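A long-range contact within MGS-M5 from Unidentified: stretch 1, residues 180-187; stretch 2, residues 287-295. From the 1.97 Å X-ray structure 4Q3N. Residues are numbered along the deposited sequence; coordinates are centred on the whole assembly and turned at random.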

# COMPACT_ATOMS: atom_id res chain seq x y z
N GLU A 180 -25.36 18.09 -15.44
CA GLU A 180 -24.32 18.35 -14.44
C GLU A 180 -23.59 19.66 -14.69
O GLU A 180 -23.59 20.18 -15.78
CB GLU A 180 -23.27 17.27 -14.41
CG GLU A 180 -22.43 17.27 -15.69
CD GLU A 180 -21.65 15.99 -15.83
OE1 GLU A 180 -21.92 15.07 -15.03
OE2 GLU A 180 -20.78 15.89 -16.71
N PHE A 181 -22.91 20.18 -13.69
CA PHE A 181 -22.26 21.46 -13.89
C PHE A 181 -21.06 21.55 -12.95
O PHE A 181 -20.97 20.81 -11.96
CB PHE A 181 -23.24 22.63 -13.63
CG PHE A 181 -23.72 22.70 -12.19
CD1 PHE A 181 -24.81 21.93 -11.77
CD2 PHE A 181 -23.07 23.52 -11.26
CE1 PHE A 181 -25.23 21.96 -10.45
CE2 PHE A 181 -23.48 23.57 -9.93
CZ PHE A 181 -24.58 22.80 -9.52
N VAL A 182 -20.11 22.43 -13.27
CA VAL A 182 -18.94 22.59 -12.43
C VAL A 182 -19.24 23.62 -11.37
O VAL A 182 -19.76 24.68 -11.67
CB VAL A 182 -17.70 23.10 -13.20
CG1 VAL A 182 -16.45 23.12 -12.28
CG2 VAL A 182 -17.45 22.28 -14.44
N CYS A 183 -18.86 23.34 -10.15
CA CYS A 183 -18.96 24.37 -9.13
C CYS A 183 -17.64 25.17 -9.13
O CYS A 183 -16.71 24.87 -8.37
CB CYS A 183 -19.25 23.72 -7.77
SG CYS A 183 -19.35 24.90 -6.44
N TRP A 184 -17.52 26.15 -10.02
CA TRP A 184 -16.28 26.94 -10.06
C TRP A 184 -16.12 27.89 -8.87
O TRP A 184 -15.01 28.31 -8.61
CB TRP A 184 -16.20 27.77 -11.36
CG TRP A 184 -16.05 26.92 -12.65
CD1 TRP A 184 -16.91 26.86 -13.73
CD2 TRP A 184 -14.95 26.06 -12.97
NE1 TRP A 184 -16.42 26.01 -14.69
CE2 TRP A 184 -15.22 25.50 -14.26
CE3 TRP A 184 -13.77 25.71 -12.30
CZ2 TRP A 184 -14.34 24.61 -14.89
CZ3 TRP A 184 -12.90 24.80 -12.91
CH2 TRP A 184 -13.20 24.25 -14.19
N SER A 185 -17.21 28.29 -8.20
CA SER A 185 -17.10 29.29 -7.13
C SER A 185 -16.39 28.70 -5.90
O SER A 185 -15.87 29.45 -5.06
CB SER A 185 -18.48 29.79 -6.71
OG SER A 185 -19.25 28.68 -6.21
N ASN A 186 -16.42 27.38 -5.78
CA ASN A 186 -15.76 26.66 -4.66
C ASN A 186 -14.72 25.68 -5.17
O ASN A 186 -14.85 24.47 -4.96
CB ASN A 186 -16.78 25.87 -3.82
CG ASN A 186 -17.67 26.74 -2.96
OD1 ASN A 186 -17.54 26.76 -1.74
ND2 ASN A 186 -18.60 27.46 -3.59
N ALA A 187 -13.75 26.16 -5.93
CA ALA A 187 -12.76 25.28 -6.53
C ALA A 187 -11.39 25.81 -6.14
O ALA A 187 -11.20 27.02 -6.18
CB ALA A 187 -12.91 25.22 -8.03
N LYS A 287 -23.00 21.62 2.70
CA LYS A 287 -23.70 22.70 2.01
C LYS A 287 -22.70 23.75 1.54
O LYS A 287 -22.13 24.44 2.34
CB LYS A 287 -24.76 23.32 2.93
CG LYS A 287 -25.46 24.55 2.39
CD LYS A 287 -26.10 24.30 1.04
CE LYS A 287 -26.99 25.50 0.67
NZ LYS A 287 -26.17 26.68 0.21
N LEU A 288 -22.49 23.84 0.23
CA LEU A 288 -21.63 24.90 -0.31
C LEU A 288 -22.43 26.16 -0.56
O LEU A 288 -23.61 26.08 -0.89
CB LEU A 288 -20.99 24.48 -1.65
CG LEU A 288 -20.20 23.17 -1.55
CD1 LEU A 288 -19.85 22.72 -3.00
CD2 LEU A 288 -18.92 23.40 -0.67
N LYS A 289 -21.78 27.32 -0.44
CA LYS A 289 -22.40 28.59 -0.89
C LYS A 289 -22.26 28.64 -2.42
O LYS A 289 -21.17 28.85 -2.93
CB LYS A 289 -21.73 29.83 -0.25
CG LYS A 289 -22.04 30.12 1.22
CD LYS A 289 -21.66 31.59 1.57
CE LYS A 289 -22.41 32.16 2.79
NZ LYS A 289 -21.83 31.88 4.15
N LEU A 290 -23.36 28.46 -3.15
CA LEU A 290 -23.30 28.45 -4.61
C LEU A 290 -23.51 29.84 -5.11
O LEU A 290 -24.22 30.59 -4.46
CB LEU A 290 -24.37 27.52 -5.20
CG LEU A 290 -24.22 26.07 -4.81
CD1 LEU A 290 -25.30 25.19 -5.55
CD2 LEU A 290 -22.81 25.53 -5.04
N ASN A 291 -22.94 30.20 -6.27
CA ASN A 291 -23.28 31.52 -6.81
C ASN A 291 -24.60 31.40 -7.56
O ASN A 291 -25.17 30.33 -7.67
CB ASN A 291 -22.15 32.11 -7.67
CG ASN A 291 -21.86 31.32 -8.93
OD1 ASN A 291 -22.67 30.54 -9.39
ND2 ASN A 291 -20.66 31.51 -9.49
N GLU A 292 -25.10 32.51 -8.06
CA GLU A 292 -26.42 32.55 -8.68
C GLU A 292 -26.55 31.59 -9.86
O GLU A 292 -27.55 30.87 -9.99
CB GLU A 292 -26.71 33.99 -9.10
CG GLU A 292 -28.00 34.22 -9.82
CD GLU A 292 -28.19 35.71 -10.16
OE1 GLU A 292 -27.49 36.56 -9.56
OE2 GLU A 292 -29.05 36.01 -11.03
N LYS A 293 -25.55 31.59 -10.73
CA LYS A 293 -25.54 30.66 -11.86
C LYS A 293 -25.61 29.20 -11.40
O LYS A 293 -26.45 28.44 -11.87
CB LYS A 293 -24.29 30.89 -12.71
CG LYS A 293 -24.10 29.88 -13.83
CD LYS A 293 -22.88 30.22 -14.69
CE LYS A 293 -22.60 29.12 -15.74
NZ LYS A 293 -21.48 29.41 -16.68
N GLU A 294 -24.75 28.81 -10.47
CA GLU A 294 -24.69 27.41 -10.00
C GLU A 294 -25.98 26.99 -9.31
O GLU A 294 -26.46 25.86 -9.46
CB GLU A 294 -23.49 27.25 -9.04
CG GLU A 294 -22.18 27.45 -9.71
CD GLU A 294 -21.06 27.79 -8.73
OE1 GLU A 294 -21.34 28.10 -7.54
OE2 GLU A 294 -19.89 27.80 -9.17
N ASN A 295 -26.56 27.91 -8.53
CA ASN A 295 -27.79 27.57 -7.84
C ASN A 295 -28.91 27.31 -8.85
O ASN A 295 -29.71 26.38 -8.71
CB ASN A 295 -28.19 28.70 -6.88
CG ASN A 295 -28.98 28.18 -5.69
OD1 ASN A 295 -28.71 27.10 -5.17
ND2 ASN A 295 -29.98 28.93 -5.28
O HOH W 1 -19.07 27.30 0.32

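The two stretches lie more than a hundred residues apart in sequence and meet as a turn against the start of a helix. Stretch 1 includes strand residues Phe-181 and Val-182 and bends through Trp-184 and Ser-185, both with helix-like backbone angles. Stretch 2 runs extended from Leu-288 to Leu-290, reaches the N-cap residue Asn-291, and enters a helix at Glu-292. The chains pass in opposite senses: Cys-183 CA is 6.5 Å from Glu-294 CA, Ser-185 CA is 6.6 Å from Asn-291 CA, and Asn-186 CA is 7.5 Å from Leu-288 CA. No backbone-to-backbone hydrogen bond joins them, so side chains must supply the polar links.

Glu-294 supplies most of them, and it is the residue most covered by the opposing stretch. Its CA-to-CB bond points sideways, but the m, t conformation at chi1 and chi2 brings its carboxylate nearer to the turn. There the two oxygens grip Ser-185 at two points: Ser-185 N donates to Glu-294 OE2 at 2.9 Å with a nearly straight geometry, and Ser-185 OG donates to Glu-294 OE1 at a short 2.5 Å. The p rotamer of Ser-185 lets its hydroxyl and its own amide address the same carboxylate. Trp-184 N also sits 3.0 Å from Glu-294 OE2, but the angle is poor for a hydrogen bond; that amide instead makes a weak bond to Val-182 O, at 3.1 Å.

The carboxylate is held from its own side as well. Asn-291 N donates to Glu-294 OE1 at 2.9 Å, while Asn-291 OD1 accepts from Glu-294 N at 2.9 Å, a reciprocal capping arrangement. The rule is economical: one glutamate in the first turn of a helix closes the cap and, with the same carboxylate, receives a distant loop.

Asn-186 extends the polar network toward the extended segment. Its ND2 donates to Lys-289 O at 3.0 Å and also to Ser-185 OG at 3.0 Å, so the serine hydroxyl accepts from its neighbour while donating to the glutamate. Its OD1 takes a hydrogen bond from a water at 2.6 Å, and that water accepts from Lys-289 N at 2.8 Å. The amide group thus reaches both the carbonyl and the NH of Lys-289, one directly and one through water. The lysine side chain leads away from the contact, leaving its backbone to do the bonding.

Apolar packing fills in around these bonds. Cys-183 SG lies 3.8 Å from Leu-290 CD2 and 4.1 Å from Leu-288 CD1, a sulfur served by two leucines in alternate positions of the extended segment. Leu-288 points toward the turn, whereas Leu-290 starts away and brings its end back. Beside the helix, Phe-181 points toward stretch 2 and sets its CE2 3.8 Å from Glu-294 CB, packing its buried ring against the aliphatic base of the residue whose carboxylate anchors the turn.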